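Local coordinates for protein alpha-1,3-glucanase (Streptomyces thermodiastaticus, PDB 7C7D) that hydrolyses alpha-1,3-glucan as the catalytic unit of a thermostable family 87 glycoside hydrolase, at residues I555-F560 against F567-G572. Numbering follows the deposited sequence.
Sequences IYNCPF and FTVTDG
Asn557 brings its amide to the edge of the Phe567 ring, with ND2 near the ring plane and the two planes turned 73° apart. The ring itself leads off toward Ala534 and Ala540. On one face of the Tyr556 ring rests SG of Cys558, which is disulfide-bonded to Cys585. Across the contact it is the backbone of Phe567 that is gripped. ND2 of Asn557 donates to O of Phe567 at 2.9 Å in an almost perfectly straight bond, the acceptor lying in the amide plane while the donor sits tilted 31° from the carbonyl plane. On the other branch, OD1 of Asn557 takes a bond from a water at 2.8 Å, and that water accepts from N of Phe567 at 2.9 Å. Both ends of the amide thus serve one residue, directly and through water, which fixes its flip. With CG anti to the backbone N (chi1 -172°), Asn557 extends from its strand across to the other. Replacing Asn557 by alanine would probably leave the Phe567 carbonyl without its amide donor and the bridging water without one of its partners. Strands 553-557 and 567-571 belong to different faces of the right-handed parallel beta-helix, in its C-terminal part: the first pairs with 530-534, the second with 538-550. Their short segments run roughly antiparallel with axes 9.3 Å apart, too far for a backbone ladder, and the Asn557 side chain reaches across to the Phe567 backbone instead. CG2 of Val569 lies alongside the amide, 3.9 Å from ND2 of Asn557, the two side chains passing in opposite directions. An apolar contact adjoins it, where CD1 of Ile555 meets CG1 of Val569 tip to tip at 4.1 Å. Past the strand end, Pro559 crosses Phe567 at about a right angle, its CG 4.1 Å from CB of Phe567.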
ATOM      1  N   ILE A 555      -2.252 -21.939 -20.039  1.00 12.54           N
ATOM      2  CA  ILE A 555      -2.434 -20.765 -20.886  1.00 13.15           C
ATOM      3  C   ILE A 555      -3.888 -20.665 -21.315  1.00 12.99           C
ATOM      4  O   ILE A 555      -4.472 -21.651 -21.778  1.00 13.76           O
ATOM      5  CB  ILE A 555      -1.561 -20.834 -22.154  1.00 16.60           C
ATOM      6  CG1 ILE A 555      -0.075 -20.955 -21.829  1.00 18.04           C
ATOM      7  CG2 ILE A 555      -1.824 -19.628 -23.060  1.00 19.85           C
ATOM      8  CD1 ILE A 555       0.771 -21.218 -23.056  1.00 20.44           C
ATOM      9  N   TYR A 556      -4.439 -19.462 -21.220  1.00 12.64           N
ATOM     10  CA  TYR A 556      -5.661 -19.064 -21.897  1.00 13.20           C
ATOM     11  C   TYR A 556      -5.241 -18.006 -22.905  1.00 13.32           C
ATOM     12  O   TYR A 556      -4.704 -16.968 -22.521  1.00 15.20           O
ATOM     13  CB  TYR A 556      -6.636 -18.481 -20.876  1.00 15.41           C
ATOM     14  CG  TYR A 556      -7.947 -17.984 -21.425  1.00 18.62           C
ATOM     15  CD1 TYR A 556      -9.013 -18.850 -21.602  1.00 21.40           C
ATOM     16  CD2 TYR A 556      -8.136 -16.642 -21.719  1.00 21.89           C
ATOM     17  CE1 TYR A 556     -10.228 -18.401 -22.082  1.00 26.09           C
ATOM     18  CE2 TYR A 556      -9.351 -16.182 -22.203  1.00 25.97           C
ATOM     19  CZ  TYR A 556     -10.392 -17.067 -22.380  1.00 27.76           C
ATOM     20  OH  TYR A 556     -11.601 -16.618 -22.864  1.00 32.24           O
ATOM     21  N   ASN A 557      -5.421 -18.290 -24.190  1.00 13.96           N
ATOM     22  CA  ASN A 557      -4.942 -17.397 -25.245  1.00 14.00           C
ATOM     23  C   ASN A 557      -6.121 -17.072 -26.154  1.00 14.67           C
ATOM     24  O   ASN A 557      -6.417 -17.810 -27.094  1.00 16.04           O
ATOM     25  CB  ASN A 557      -3.771 -18.022 -26.009  1.00 15.70           C
ATOM     26  CG  ASN A 557      -3.122 -17.055 -26.985  1.00 16.19           C
ATOM     27  OD1 ASN A 557      -3.720 -16.049 -27.376  1.00 17.48           O
ATOM     28  ND2 ASN A 557      -1.899 -17.365 -27.398  1.00 17.69           N
ATOM     29  N   CYS A 558      -6.788 -15.955 -25.878  1.00 14.83           N
ATOM     30  CA  CYS A 558      -8.025 -15.591 -26.570  1.00 16.99           C
ATOM     31  C   CYS A 558      -8.078 -14.074 -26.702  1.00 15.71           C
ATOM     32  O   CYS A 558      -8.766 -13.388 -25.935  1.00 16.07           O
ATOM     33  CB  CYS A 558      -9.248 -16.130 -25.816  1.00 19.79           C
ATOM     34  SG  CYS A 558      -9.180 -17.896 -25.313  1.00 22.73           S
ATOM     35  N   PRO A 559      -7.342 -13.506 -27.667  1.00 15.25           N
ATOM     36  CA  PRO A 559      -7.290 -12.045 -27.790  1.00 15.22           C
ATOM     37  C   PRO A 559      -8.624 -11.442 -28.193  1.00 14.56           C
ATOM     38  O   PRO A 559      -9.409 -12.030 -28.941  1.00 16.60           O
ATOM     39  CB  PRO A 559      -6.242 -11.806 -28.888  1.00 17.67           C
ATOM     40  CG  PRO A 559      -5.474 -13.076 -28.987  1.00 18.83           C
ATOM     41  CD  PRO A 559      -6.434 -14.171 -28.615  1.00 16.67           C
ATOM     42  N   PHE A 560      -8.863 -10.234 -27.696  1.00 14.79           N
ATOM     43  CA  PHE A 560     -10.005  -9.429 -28.101  1.00 15.16           C
ATOM     44  C   PHE A 560      -9.535  -7.998 -28.312  1.00 15.32           C
ATOM     45  O   PHE A 560      -8.551  -7.571 -27.698  1.00 15.09           O
ATOM     46  CB  PHE A 560     -11.170  -9.508 -27.089  1.00 17.15           C
ATOM     47  CG  PHE A 560     -10.907  -8.849 -25.750  1.00 17.62           C
ATOM     48  CD1 PHE A 560     -11.132  -7.491 -25.574  1.00 18.21           C
ATOM     49  CD2 PHE A 560     -10.511  -9.605 -24.650  1.00 18.29           C
ATOM     50  CE1 PHE A 560     -10.923  -6.888 -24.335  1.00 18.81           C
ATOM     51  CE2 PHE A 560     -10.304  -9.004 -23.411  1.00 18.97           C
ATOM     52  CZ  PHE A 560     -10.508  -7.649 -23.255  1.00 20.12           C
ATOM     53  N   PHE A 567      -1.871 -13.400 -30.427  1.00 15.10           N
ATOM     54  CA  PHE A 567      -0.848 -13.264 -29.398  1.00 15.22           C
ATOM     55  C   PHE A 567       0.029 -14.504 -29.460  1.00 16.56           C
ATOM     56  O   PHE A 567      -0.470 -15.620 -29.299  1.00 20.21           O
ATOM     57  CB  PHE A 567      -1.474 -13.145 -28.008  1.00 15.19           C
ATOM     58  CG  PHE A 567      -0.478 -12.830 -26.923  1.00 15.09           C
ATOM     59  CD1 PHE A 567      -0.005 -11.537 -26.763  1.00 14.92           C
ATOM     60  CD2 PHE A 567       0.003 -13.820 -26.080  1.00 15.95           C
ATOM     61  CE1 PHE A 567       0.909 -11.224 -25.775  1.00 15.62           C
ATOM     62  CE2 PHE A 567       0.923 -13.512 -25.086  1.00 16.34           C
ATOM     63  CZ  PHE A 567       1.372 -12.212 -24.935  1.00 16.20           C
ATOM     64  N   THR A 568       1.321 -14.309 -29.711  1.00 16.79           N
ATOM     65  CA  THR A 568       2.269 -15.414 -29.840  1.00 19.17           C
ATOM     66  C   THR A 568       3.040 -15.587 -28.533  1.00 18.49           C
ATOM     67  O   THR A 568       3.834 -14.718 -28.148  1.00 19.49           O
ATOM     68  CB  THR A 568       3.219 -15.185 -31.015  1.00 22.16           C
ATOM     69  OG1 THR A 568       2.465 -15.089 -32.229  1.00 24.27           O
ATOM     70  CG2 THR A 568       4.207 -16.343 -31.140  1.00 22.76           C
ATOM     71  N   VAL A 569       2.821 -16.722 -27.873  1.00 19.37           N
ATOM     72  CA  VAL A 569       3.550 -17.113 -26.673  1.00 20.77           C
ATOM     73  C   VAL A 569       4.761 -17.916 -27.130  1.00 19.97           C
ATOM     74  O   VAL A 569       4.613 -19.022 -27.652  1.00 22.05           O
ATOM     75  CB  VAL A 569       2.660 -17.961 -25.753  1.00 23.28           C
ATOM     76  CG1 VAL A 569       3.443 -18.463 -24.544  1.00 24.53           C
ATOM     77  CG2 VAL A 569       1.416 -17.186 -25.334  1.00 25.70           C
ATOM     78  N   THR A 570       5.962 -17.375 -26.937  1.00 17.12           N
ATOM     79  CA  THR A 570       7.177 -18.121 -27.245  1.00 16.34           C
ATOM     80  C   THR A 570       7.659 -18.828 -25.987  1.00 14.80           C
ATOM     81  O   THR A 570       7.874 -18.199 -24.945  1.00 13.99           O
ATOM     82  CB  THR A 570       8.276 -17.234 -27.835  1.00 18.29           C
ATOM     83  OG1 THR A 570       7.908 -16.843 -29.162  1.00 20.60           O
ATOM     84  CG2 THR A 570       9.600 -17.993 -27.903  1.00 20.78           C
ATOM     85  N   ASP A 571       7.808 -20.140 -26.089  1.00 15.11           N
ATOM     86  CA  ASP A 571       8.393 -20.958 -25.036  1.00 14.93           C
ATOM     87  C   ASP A 571       9.904 -20.843 -25.178  1.00 15.40           C
ATOM     88  O   ASP A 571      10.511 -21.462 -26.053  1.00 17.73           O
ATOM     89  CB  ASP A 571       7.911 -22.393 -25.211  1.00 17.10           C
ATOM     90  CG  ASP A 571       8.464 -23.345 -24.166  1.00 18.24           C
ATOM     91  OD1 ASP A 571       9.312 -22.949 -23.343  1.00 16.54           O
ATOM     92  OD2 ASP A 571       8.041 -24.523 -24.187  1.00 22.75           O
ATOM     93  N   GLY A 572      10.514 -20.025 -24.329  1.00 14.52           N
ATOM     94  CA  GLY A 572      11.946 -19.832 -24.361  1.00 14.93           C
ATOM     95  C   GLY A 572      12.742 -20.839 -23.561  1.00 14.20           C
ATOM     96  O   GLY A 572      13.964 -20.691 -23.442  1.00 16.21           O
TER
HETATM   97  O   HOH W   1      -3.550 -15.805 -30.198  1.00 21.04           O